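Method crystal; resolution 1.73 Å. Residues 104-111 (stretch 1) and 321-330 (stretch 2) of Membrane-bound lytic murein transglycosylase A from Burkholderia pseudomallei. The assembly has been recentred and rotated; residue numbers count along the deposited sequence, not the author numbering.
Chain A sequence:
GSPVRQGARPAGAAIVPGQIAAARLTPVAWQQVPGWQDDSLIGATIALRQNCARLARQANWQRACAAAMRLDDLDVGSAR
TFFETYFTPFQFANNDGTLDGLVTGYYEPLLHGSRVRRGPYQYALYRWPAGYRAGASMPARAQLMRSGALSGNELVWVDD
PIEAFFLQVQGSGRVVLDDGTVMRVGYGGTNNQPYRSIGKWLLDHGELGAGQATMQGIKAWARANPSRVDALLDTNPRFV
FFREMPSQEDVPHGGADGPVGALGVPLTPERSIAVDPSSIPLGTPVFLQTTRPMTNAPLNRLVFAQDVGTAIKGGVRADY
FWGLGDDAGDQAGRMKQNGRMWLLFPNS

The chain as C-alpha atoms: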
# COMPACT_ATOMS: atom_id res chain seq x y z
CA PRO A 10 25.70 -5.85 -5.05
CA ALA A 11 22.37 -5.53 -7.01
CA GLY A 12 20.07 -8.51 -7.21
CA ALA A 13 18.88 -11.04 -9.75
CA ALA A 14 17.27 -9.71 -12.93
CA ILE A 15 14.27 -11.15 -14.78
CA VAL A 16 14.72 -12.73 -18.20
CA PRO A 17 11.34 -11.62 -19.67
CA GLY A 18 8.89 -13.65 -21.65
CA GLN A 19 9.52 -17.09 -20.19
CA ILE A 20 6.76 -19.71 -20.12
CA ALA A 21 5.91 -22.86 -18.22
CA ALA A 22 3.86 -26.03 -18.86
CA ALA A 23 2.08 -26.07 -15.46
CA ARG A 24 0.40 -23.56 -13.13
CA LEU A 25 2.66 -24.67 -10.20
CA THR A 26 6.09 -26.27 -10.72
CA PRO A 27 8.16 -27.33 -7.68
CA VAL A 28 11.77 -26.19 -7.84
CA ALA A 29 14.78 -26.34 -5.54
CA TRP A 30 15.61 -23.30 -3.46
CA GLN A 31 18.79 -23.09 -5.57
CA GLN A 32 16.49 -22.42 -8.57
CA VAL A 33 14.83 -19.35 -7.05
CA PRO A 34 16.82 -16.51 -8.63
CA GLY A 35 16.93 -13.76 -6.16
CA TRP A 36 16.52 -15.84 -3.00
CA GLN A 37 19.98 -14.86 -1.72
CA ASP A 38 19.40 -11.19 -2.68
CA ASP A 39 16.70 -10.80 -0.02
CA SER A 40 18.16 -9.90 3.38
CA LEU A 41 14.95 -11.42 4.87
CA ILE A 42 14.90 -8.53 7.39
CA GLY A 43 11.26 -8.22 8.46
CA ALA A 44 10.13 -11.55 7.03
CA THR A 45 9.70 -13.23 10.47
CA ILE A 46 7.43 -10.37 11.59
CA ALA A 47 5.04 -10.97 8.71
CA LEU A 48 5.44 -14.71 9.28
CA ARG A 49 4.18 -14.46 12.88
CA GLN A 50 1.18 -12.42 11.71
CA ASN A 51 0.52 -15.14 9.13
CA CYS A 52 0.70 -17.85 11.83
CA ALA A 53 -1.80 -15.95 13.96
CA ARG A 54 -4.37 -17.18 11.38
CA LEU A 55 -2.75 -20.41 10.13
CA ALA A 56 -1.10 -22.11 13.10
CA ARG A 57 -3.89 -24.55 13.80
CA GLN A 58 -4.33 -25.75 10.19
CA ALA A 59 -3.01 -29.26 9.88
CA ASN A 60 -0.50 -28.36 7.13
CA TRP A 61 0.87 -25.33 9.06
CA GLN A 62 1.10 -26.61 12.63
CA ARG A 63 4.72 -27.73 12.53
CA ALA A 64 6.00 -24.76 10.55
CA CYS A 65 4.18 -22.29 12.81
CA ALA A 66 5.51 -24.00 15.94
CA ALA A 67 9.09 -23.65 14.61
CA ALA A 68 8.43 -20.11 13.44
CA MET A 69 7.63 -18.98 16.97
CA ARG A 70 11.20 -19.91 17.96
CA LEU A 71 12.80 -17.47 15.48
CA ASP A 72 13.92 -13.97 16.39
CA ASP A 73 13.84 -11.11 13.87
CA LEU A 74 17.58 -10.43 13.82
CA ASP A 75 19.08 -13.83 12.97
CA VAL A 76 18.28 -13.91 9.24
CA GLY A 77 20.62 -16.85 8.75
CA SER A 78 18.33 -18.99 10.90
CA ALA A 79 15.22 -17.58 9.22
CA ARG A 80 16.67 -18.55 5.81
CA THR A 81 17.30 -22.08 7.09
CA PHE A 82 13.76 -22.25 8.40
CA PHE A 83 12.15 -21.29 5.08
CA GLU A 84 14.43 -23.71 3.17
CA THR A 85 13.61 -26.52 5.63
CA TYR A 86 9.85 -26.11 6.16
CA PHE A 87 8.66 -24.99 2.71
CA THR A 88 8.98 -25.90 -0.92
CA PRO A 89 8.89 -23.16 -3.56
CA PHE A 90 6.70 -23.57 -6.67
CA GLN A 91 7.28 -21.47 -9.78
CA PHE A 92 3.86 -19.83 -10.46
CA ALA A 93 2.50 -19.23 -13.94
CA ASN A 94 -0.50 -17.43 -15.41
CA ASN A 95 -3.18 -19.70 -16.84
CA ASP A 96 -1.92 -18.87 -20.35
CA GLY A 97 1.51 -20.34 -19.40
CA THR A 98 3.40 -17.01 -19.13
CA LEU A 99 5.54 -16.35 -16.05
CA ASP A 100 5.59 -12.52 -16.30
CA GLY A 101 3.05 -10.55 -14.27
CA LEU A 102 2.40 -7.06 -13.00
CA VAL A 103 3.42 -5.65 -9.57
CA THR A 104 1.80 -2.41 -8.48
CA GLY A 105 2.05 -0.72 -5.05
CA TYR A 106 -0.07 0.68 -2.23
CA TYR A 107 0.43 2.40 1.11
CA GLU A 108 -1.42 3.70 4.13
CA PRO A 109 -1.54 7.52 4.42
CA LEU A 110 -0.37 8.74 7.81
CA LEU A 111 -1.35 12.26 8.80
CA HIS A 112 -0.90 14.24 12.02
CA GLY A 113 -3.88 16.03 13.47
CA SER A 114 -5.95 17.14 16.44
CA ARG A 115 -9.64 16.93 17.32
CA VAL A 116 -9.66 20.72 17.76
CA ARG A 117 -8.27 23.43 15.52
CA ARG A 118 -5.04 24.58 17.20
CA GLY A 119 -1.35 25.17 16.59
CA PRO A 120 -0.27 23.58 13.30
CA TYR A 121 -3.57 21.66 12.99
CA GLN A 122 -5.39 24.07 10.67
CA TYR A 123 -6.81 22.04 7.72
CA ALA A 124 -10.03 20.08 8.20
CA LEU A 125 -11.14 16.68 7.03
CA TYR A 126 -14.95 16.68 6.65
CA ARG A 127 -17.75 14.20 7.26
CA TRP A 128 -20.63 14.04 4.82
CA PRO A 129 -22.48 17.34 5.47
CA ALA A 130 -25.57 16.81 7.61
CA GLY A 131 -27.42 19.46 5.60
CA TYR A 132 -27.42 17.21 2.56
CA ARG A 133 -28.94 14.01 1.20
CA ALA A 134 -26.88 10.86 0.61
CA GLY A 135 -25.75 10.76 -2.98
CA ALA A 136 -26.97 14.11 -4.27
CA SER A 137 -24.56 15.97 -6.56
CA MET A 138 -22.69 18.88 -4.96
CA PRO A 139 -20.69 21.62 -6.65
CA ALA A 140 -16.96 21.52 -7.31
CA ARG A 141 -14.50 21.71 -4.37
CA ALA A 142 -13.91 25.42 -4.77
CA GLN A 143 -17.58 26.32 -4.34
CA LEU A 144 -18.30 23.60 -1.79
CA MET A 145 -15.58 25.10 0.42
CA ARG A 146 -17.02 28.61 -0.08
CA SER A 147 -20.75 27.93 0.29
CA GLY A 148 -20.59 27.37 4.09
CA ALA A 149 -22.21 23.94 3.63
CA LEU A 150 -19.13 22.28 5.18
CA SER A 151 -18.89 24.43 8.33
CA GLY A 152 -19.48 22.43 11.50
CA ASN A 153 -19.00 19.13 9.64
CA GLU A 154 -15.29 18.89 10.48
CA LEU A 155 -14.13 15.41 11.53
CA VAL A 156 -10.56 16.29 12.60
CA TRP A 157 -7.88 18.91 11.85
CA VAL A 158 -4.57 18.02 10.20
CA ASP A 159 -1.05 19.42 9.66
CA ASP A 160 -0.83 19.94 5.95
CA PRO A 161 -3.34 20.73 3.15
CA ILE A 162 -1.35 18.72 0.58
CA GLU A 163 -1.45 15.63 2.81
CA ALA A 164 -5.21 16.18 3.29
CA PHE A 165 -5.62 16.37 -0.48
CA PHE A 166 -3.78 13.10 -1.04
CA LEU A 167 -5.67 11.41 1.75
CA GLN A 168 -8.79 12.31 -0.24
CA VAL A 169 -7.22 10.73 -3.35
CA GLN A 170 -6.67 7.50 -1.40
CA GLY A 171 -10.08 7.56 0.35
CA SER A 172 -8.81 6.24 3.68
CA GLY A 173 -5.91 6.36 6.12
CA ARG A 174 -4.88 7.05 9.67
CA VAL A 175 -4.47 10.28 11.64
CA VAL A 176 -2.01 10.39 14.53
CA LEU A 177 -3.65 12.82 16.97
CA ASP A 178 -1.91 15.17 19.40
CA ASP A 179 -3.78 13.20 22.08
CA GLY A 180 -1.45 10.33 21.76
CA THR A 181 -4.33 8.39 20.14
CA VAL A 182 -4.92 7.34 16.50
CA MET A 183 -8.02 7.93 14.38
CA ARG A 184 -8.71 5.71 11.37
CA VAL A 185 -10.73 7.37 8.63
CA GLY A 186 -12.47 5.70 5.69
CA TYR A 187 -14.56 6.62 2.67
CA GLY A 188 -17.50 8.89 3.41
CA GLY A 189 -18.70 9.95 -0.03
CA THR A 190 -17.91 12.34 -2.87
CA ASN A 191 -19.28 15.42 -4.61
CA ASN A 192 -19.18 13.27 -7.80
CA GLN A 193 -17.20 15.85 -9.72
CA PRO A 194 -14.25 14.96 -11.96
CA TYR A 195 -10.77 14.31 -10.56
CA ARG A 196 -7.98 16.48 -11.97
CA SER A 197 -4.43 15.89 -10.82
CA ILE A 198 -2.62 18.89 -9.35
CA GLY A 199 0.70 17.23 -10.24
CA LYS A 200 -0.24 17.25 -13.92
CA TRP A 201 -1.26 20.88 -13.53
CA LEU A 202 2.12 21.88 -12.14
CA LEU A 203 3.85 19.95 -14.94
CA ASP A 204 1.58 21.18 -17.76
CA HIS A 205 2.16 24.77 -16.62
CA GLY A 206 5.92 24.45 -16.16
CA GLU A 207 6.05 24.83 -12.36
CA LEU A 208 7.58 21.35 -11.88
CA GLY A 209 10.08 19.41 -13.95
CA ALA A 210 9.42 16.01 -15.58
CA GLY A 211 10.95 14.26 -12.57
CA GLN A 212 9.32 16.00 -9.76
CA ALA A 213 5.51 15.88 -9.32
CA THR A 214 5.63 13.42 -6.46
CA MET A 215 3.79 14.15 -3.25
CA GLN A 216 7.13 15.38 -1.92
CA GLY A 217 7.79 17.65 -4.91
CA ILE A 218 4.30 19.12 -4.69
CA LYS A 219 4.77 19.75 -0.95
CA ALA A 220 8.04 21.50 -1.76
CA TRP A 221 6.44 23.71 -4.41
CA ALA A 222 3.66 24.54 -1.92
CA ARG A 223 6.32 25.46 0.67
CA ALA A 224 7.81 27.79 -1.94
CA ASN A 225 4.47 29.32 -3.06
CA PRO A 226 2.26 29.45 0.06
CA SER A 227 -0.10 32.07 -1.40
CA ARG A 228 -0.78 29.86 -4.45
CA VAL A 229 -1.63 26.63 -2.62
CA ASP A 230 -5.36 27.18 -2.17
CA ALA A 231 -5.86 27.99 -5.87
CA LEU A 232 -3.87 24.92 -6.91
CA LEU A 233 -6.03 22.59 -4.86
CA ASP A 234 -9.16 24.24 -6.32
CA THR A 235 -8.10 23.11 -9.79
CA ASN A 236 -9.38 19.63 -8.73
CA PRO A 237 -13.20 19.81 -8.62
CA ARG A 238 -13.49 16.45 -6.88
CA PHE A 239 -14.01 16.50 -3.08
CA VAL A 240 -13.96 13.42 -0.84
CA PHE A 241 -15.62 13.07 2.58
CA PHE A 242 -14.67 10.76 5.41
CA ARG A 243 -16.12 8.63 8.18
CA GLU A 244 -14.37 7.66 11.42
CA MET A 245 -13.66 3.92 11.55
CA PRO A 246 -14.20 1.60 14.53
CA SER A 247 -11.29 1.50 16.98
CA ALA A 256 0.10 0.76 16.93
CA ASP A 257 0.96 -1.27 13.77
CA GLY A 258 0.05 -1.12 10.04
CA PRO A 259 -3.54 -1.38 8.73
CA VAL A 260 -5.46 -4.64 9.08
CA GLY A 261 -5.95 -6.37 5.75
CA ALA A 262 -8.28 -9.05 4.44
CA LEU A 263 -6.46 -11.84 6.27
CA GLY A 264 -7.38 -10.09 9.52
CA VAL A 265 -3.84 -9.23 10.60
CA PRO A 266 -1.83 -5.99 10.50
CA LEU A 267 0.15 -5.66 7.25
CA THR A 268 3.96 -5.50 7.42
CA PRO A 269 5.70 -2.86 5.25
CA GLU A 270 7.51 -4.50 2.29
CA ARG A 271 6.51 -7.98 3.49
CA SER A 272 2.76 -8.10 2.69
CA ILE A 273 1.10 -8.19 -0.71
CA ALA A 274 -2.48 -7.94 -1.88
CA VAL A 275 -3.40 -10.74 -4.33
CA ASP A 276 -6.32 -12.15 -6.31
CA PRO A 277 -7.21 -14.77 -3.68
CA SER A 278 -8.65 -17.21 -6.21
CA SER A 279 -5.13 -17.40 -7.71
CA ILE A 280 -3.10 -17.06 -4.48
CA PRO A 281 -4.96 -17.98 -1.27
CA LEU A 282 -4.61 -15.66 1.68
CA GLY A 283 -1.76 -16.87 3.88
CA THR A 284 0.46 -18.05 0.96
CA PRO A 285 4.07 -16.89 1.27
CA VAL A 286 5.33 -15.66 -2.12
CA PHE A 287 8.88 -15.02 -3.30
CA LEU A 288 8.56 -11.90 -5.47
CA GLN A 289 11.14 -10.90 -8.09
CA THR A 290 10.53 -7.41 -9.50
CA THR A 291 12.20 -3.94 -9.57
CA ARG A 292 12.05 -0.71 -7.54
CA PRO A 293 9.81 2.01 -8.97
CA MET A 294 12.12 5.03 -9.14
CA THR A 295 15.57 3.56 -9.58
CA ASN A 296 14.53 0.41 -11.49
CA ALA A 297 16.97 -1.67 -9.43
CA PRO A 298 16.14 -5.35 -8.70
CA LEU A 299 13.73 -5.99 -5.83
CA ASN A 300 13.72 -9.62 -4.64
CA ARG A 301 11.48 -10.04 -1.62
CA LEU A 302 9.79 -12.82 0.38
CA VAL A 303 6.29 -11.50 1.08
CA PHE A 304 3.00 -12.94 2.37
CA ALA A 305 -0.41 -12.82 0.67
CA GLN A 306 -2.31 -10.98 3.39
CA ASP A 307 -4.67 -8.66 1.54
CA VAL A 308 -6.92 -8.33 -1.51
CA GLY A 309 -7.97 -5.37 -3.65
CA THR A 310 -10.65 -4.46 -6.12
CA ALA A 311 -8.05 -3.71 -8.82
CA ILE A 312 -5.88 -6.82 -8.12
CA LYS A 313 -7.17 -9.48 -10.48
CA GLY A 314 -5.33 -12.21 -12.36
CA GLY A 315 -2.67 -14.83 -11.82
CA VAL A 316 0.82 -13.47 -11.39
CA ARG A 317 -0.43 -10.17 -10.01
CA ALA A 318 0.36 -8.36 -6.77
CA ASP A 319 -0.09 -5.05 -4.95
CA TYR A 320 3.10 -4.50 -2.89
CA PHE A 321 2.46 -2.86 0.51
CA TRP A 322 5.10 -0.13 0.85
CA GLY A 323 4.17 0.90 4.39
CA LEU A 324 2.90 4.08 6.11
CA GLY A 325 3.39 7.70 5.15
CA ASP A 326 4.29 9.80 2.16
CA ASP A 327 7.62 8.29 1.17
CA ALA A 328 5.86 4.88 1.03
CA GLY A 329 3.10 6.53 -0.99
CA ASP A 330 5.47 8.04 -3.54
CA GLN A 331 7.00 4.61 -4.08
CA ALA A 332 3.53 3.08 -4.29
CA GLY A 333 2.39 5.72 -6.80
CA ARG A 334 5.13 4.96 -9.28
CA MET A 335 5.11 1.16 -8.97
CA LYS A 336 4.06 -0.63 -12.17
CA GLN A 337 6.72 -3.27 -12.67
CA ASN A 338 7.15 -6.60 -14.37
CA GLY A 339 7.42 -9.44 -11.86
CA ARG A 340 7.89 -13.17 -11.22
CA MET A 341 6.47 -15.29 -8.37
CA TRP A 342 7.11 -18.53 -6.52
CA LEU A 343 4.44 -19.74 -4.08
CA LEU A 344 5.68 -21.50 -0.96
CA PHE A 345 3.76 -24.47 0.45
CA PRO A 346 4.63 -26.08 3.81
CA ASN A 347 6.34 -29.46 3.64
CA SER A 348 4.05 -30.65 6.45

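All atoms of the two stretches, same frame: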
# COMPACT_ATOMS: atom_id res chain seq x y z
N THR A 104 2.06 -3.80 -8.79
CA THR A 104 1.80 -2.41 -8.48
C THR A 104 2.05 -2.18 -6.98
O THR A 104 2.47 -3.10 -6.27
CB THR A 104 0.37 -2.01 -8.90
OG1 THR A 104 -0.58 -2.95 -8.40
CG2 THR A 104 0.26 -2.01 -10.44
N GLY A 105 1.77 -0.98 -6.46
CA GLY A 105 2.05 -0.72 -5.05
C GLY A 105 0.96 0.07 -4.35
O GLY A 105 0.16 0.75 -4.99
N TYR A 106 0.87 -0.13 -3.02
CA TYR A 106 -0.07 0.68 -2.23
C TYR A 106 0.56 1.01 -0.89
O TYR A 106 1.67 0.53 -0.55
CB TYR A 106 -1.41 -0.03 -2.03
CG TYR A 106 -1.51 -1.28 -1.18
CD1 TYR A 106 -0.83 -2.47 -1.53
CD2 TYR A 106 -2.36 -1.31 -0.06
CE1 TYR A 106 -1.03 -3.62 -0.74
CE2 TYR A 106 -2.58 -2.44 0.68
CZ TYR A 106 -1.87 -3.59 0.34
OH TYR A 106 -2.12 -4.72 1.09
N TYR A 107 -0.10 1.90 -0.15
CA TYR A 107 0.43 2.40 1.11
C TYR A 107 -0.73 2.82 1.98
O TYR A 107 -1.90 2.83 1.54
CB TYR A 107 1.39 3.60 0.89
CG TYR A 107 0.68 4.91 0.60
CD1 TYR A 107 -0.01 5.09 -0.57
CD2 TYR A 107 0.78 5.97 1.50
CE1 TYR A 107 -0.61 6.33 -0.86
CE2 TYR A 107 0.19 7.20 1.22
CZ TYR A 107 -0.50 7.36 0.05
OH TYR A 107 -1.06 8.59 -0.23
N GLU A 108 -0.41 3.14 3.23
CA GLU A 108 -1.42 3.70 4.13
C GLU A 108 -1.07 5.14 4.46
O GLU A 108 -0.01 5.39 5.03
CB GLU A 108 -1.48 2.86 5.38
CG GLU A 108 -2.40 3.50 6.42
CD GLU A 108 -3.84 3.07 6.26
OE1 GLU A 108 -4.25 2.78 5.11
OE2 GLU A 108 -4.54 3.02 7.31
N PRO A 109 -1.88 6.14 4.07
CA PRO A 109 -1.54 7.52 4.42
C PRO A 109 -1.47 7.68 5.93
O PRO A 109 -2.24 7.07 6.68
CB PRO A 109 -2.72 8.33 3.85
CG PRO A 109 -3.29 7.52 2.73
CD PRO A 109 -3.09 6.04 3.23
N LEU A 110 -0.50 8.49 6.38
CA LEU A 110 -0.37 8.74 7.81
C LEU A 110 -0.27 10.24 7.99
O LEU A 110 0.70 10.87 7.52
CB LEU A 110 0.85 8.02 8.40
CG LEU A 110 1.06 8.39 9.88
CD1 LEU A 110 1.13 7.18 10.74
CD2 LEU A 110 2.33 9.18 9.96
N LEU A 111 -1.31 10.83 8.58
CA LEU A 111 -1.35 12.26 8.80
C LEU A 111 -1.20 12.55 10.29
O LEU A 111 -1.27 11.67 11.13
CB LEU A 111 -2.66 12.87 8.28
CG LEU A 111 -2.78 12.78 6.74
CD1 LEU A 111 -3.22 11.42 6.28
CD2 LEU A 111 -3.82 13.85 6.28
N PHE A 321 2.74 -3.84 -0.55
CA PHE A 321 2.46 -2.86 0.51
C PHE A 321 3.75 -2.18 0.91
O PHE A 321 4.61 -2.80 1.54
CB PHE A 321 1.78 -3.52 1.71
CG PHE A 321 1.50 -2.57 2.81
CD1 PHE A 321 0.63 -1.51 2.62
CD2 PHE A 321 2.09 -2.74 4.06
CE1 PHE A 321 0.36 -0.63 3.67
CE2 PHE A 321 1.83 -1.89 5.10
CZ PHE A 321 0.92 -0.83 4.92
N TRP A 322 3.89 -0.89 0.54
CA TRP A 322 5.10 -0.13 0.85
C TRP A 322 5.16 0.37 2.28
O TRP A 322 6.27 0.65 2.76
CB TRP A 322 5.25 1.05 -0.14
CG TRP A 322 5.84 0.64 -1.41
CD1 TRP A 322 5.17 0.34 -2.57
CD2 TRP A 322 7.22 0.40 -1.66
NE1 TRP A 322 6.06 -0.00 -3.53
CE2 TRP A 322 7.33 0.00 -3.01
CE3 TRP A 322 8.39 0.49 -0.89
CZ2 TRP A 322 8.55 -0.29 -3.62
CZ3 TRP A 322 9.60 0.18 -1.50
CH2 TRP A 322 9.67 -0.19 -2.86
N GLY A 323 4.04 0.41 3.04
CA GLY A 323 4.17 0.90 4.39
C GLY A 323 3.32 2.15 4.62
O GLY A 323 2.37 2.41 3.87
N LEU A 324 3.66 2.92 5.66
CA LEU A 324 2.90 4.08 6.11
C LEU A 324 3.61 5.37 5.73
O LEU A 324 4.84 5.48 5.84
CB LEU A 324 2.72 4.13 7.63
CG LEU A 324 2.09 2.94 8.36
CD1 LEU A 324 1.84 3.31 9.82
CD2 LEU A 324 0.81 2.58 7.73
N GLY A 325 2.84 6.37 5.32
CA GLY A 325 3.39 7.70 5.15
C GLY A 325 3.74 8.04 3.71
O GLY A 325 3.59 7.23 2.78
N ASP A 326 4.23 9.28 3.52
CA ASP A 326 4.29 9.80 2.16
C ASP A 326 5.47 9.30 1.36
O ASP A 326 5.37 9.22 0.13
CB ASP A 326 4.27 11.33 2.18
CG ASP A 326 2.86 11.83 2.43
OD1 ASP A 326 1.93 11.00 2.17
OD2 ASP A 326 2.68 12.97 2.91
N ASP A 327 6.57 8.90 1.98
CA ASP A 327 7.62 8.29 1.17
C ASP A 327 7.15 6.92 0.64
O ASP A 327 7.38 6.59 -0.55
CB ASP A 327 8.88 8.17 2.02
CG ASP A 327 10.04 7.49 1.27
OD1 ASP A 327 10.41 7.89 0.15
OD2 ASP A 327 10.59 6.54 1.84
N ALA A 328 6.48 6.14 1.49
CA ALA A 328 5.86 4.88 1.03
C ALA A 328 4.86 5.15 -0.08
O ALA A 328 4.83 4.45 -1.09
CB ALA A 328 5.18 4.15 2.21
N GLY A 329 4.06 6.23 0.06
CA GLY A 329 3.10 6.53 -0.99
C GLY A 329 3.72 6.95 -2.32
O GLY A 329 3.14 6.72 -3.39
N ASP A 330 4.86 7.64 -2.28
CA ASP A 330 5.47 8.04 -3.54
C ASP A 330 6.03 6.81 -4.24
O ASP A 330 6.01 6.73 -5.48
CB ASP A 330 6.56 9.09 -3.31
CG ASP A 330 5.97 10.52 -3.26
OD1 ASP A 330 4.85 10.73 -3.82
OD2 ASP A 330 6.59 11.42 -2.64
O HOH W 1 -0.80 10.40 1.51
O HOH W 2 0.89 9.91 4.31
O HOH W 3 0.44 12.59 4.53

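Two strands that lie more than two hundred residues apart in sequence run side by side here, their N-to-C directions only 18° apart, and three backbone hydrogen bonds join them as a parallel pair. Trp322 N donates to Tyr106 O (2.9 Å), Glu108 N to Gly323 O (2.9 Å), and Gly325 N to Glu108 O (3.0 Å), all nearly straight. Glu108 thus uses both its amide and its carbonyl, the usual habit of a parallel strand. Its carbonyl also receives a CA-H...O contact, with Leu324 CA 3.4 Å from Glu108 O. Between the bridges Tyr106–Phe321 and Glu108–Leu324 the register slips by one residue, a beta bulge. Gly323 lies within it, with a positive phi of 119° that would jam a CB against the preceding carbonyl oxygen; glycine fits this backbone. Gly325, with phi 98°, meets the same restriction at the N-cap position before the helix.

The aromatic contacts fall into two groups. On the face of the sheet shared by Tyr106, Phe321, Glu108 and Leu324, the edge of the Phe321 ring points toward the face of Tyr106, with centroids 5.2 Å apart and planes at 55°. Tyr106 CE1 also approaches Phe321 CB to 3.7 Å, so the flat tyrosine ring covers the root of its neighbour as well. The Tyr107 ring instead packs on the helix: Gly329 CA stands 3.3 Å from the ring centroid, 12° off the normal, a CH-pi contact. An ideal CB on Gly329 would fall 2.7 Å from Tyr107 CE2, so the absence of a side chain lets the helix backbone come this close. Gly105 makes similar room for Trp322, where an ideal CB would lie 3.0 Å from Trp322 CD1.

Apolar side chains add further contacts. Ala328 CB, directed toward the strand, lies 4.1 Å from Tyr107 CB, a small apolar contact. Leu110 CD1 and Leu324 CD1 meet at 4.0 Å, while Leu324 CD2 packs 3.3 Å from Glu108 CB, against the aliphatic part of a side chain whose end leads away.

Water completes the contact around Asp326, whose carboxylate can accept several hydrogen bonds at once. Water 1 links Tyr107 OH (2.5 Å) with Asp326 OD1, to which it donates (2.9 Å). Water 2 accepts from Leu110 N (2.9 Å) and is placed to donate to Asp326 OD1 (2.6 Å), connecting the strand backbone to the first turn of the helix without direct contact between Leu110 and the acid.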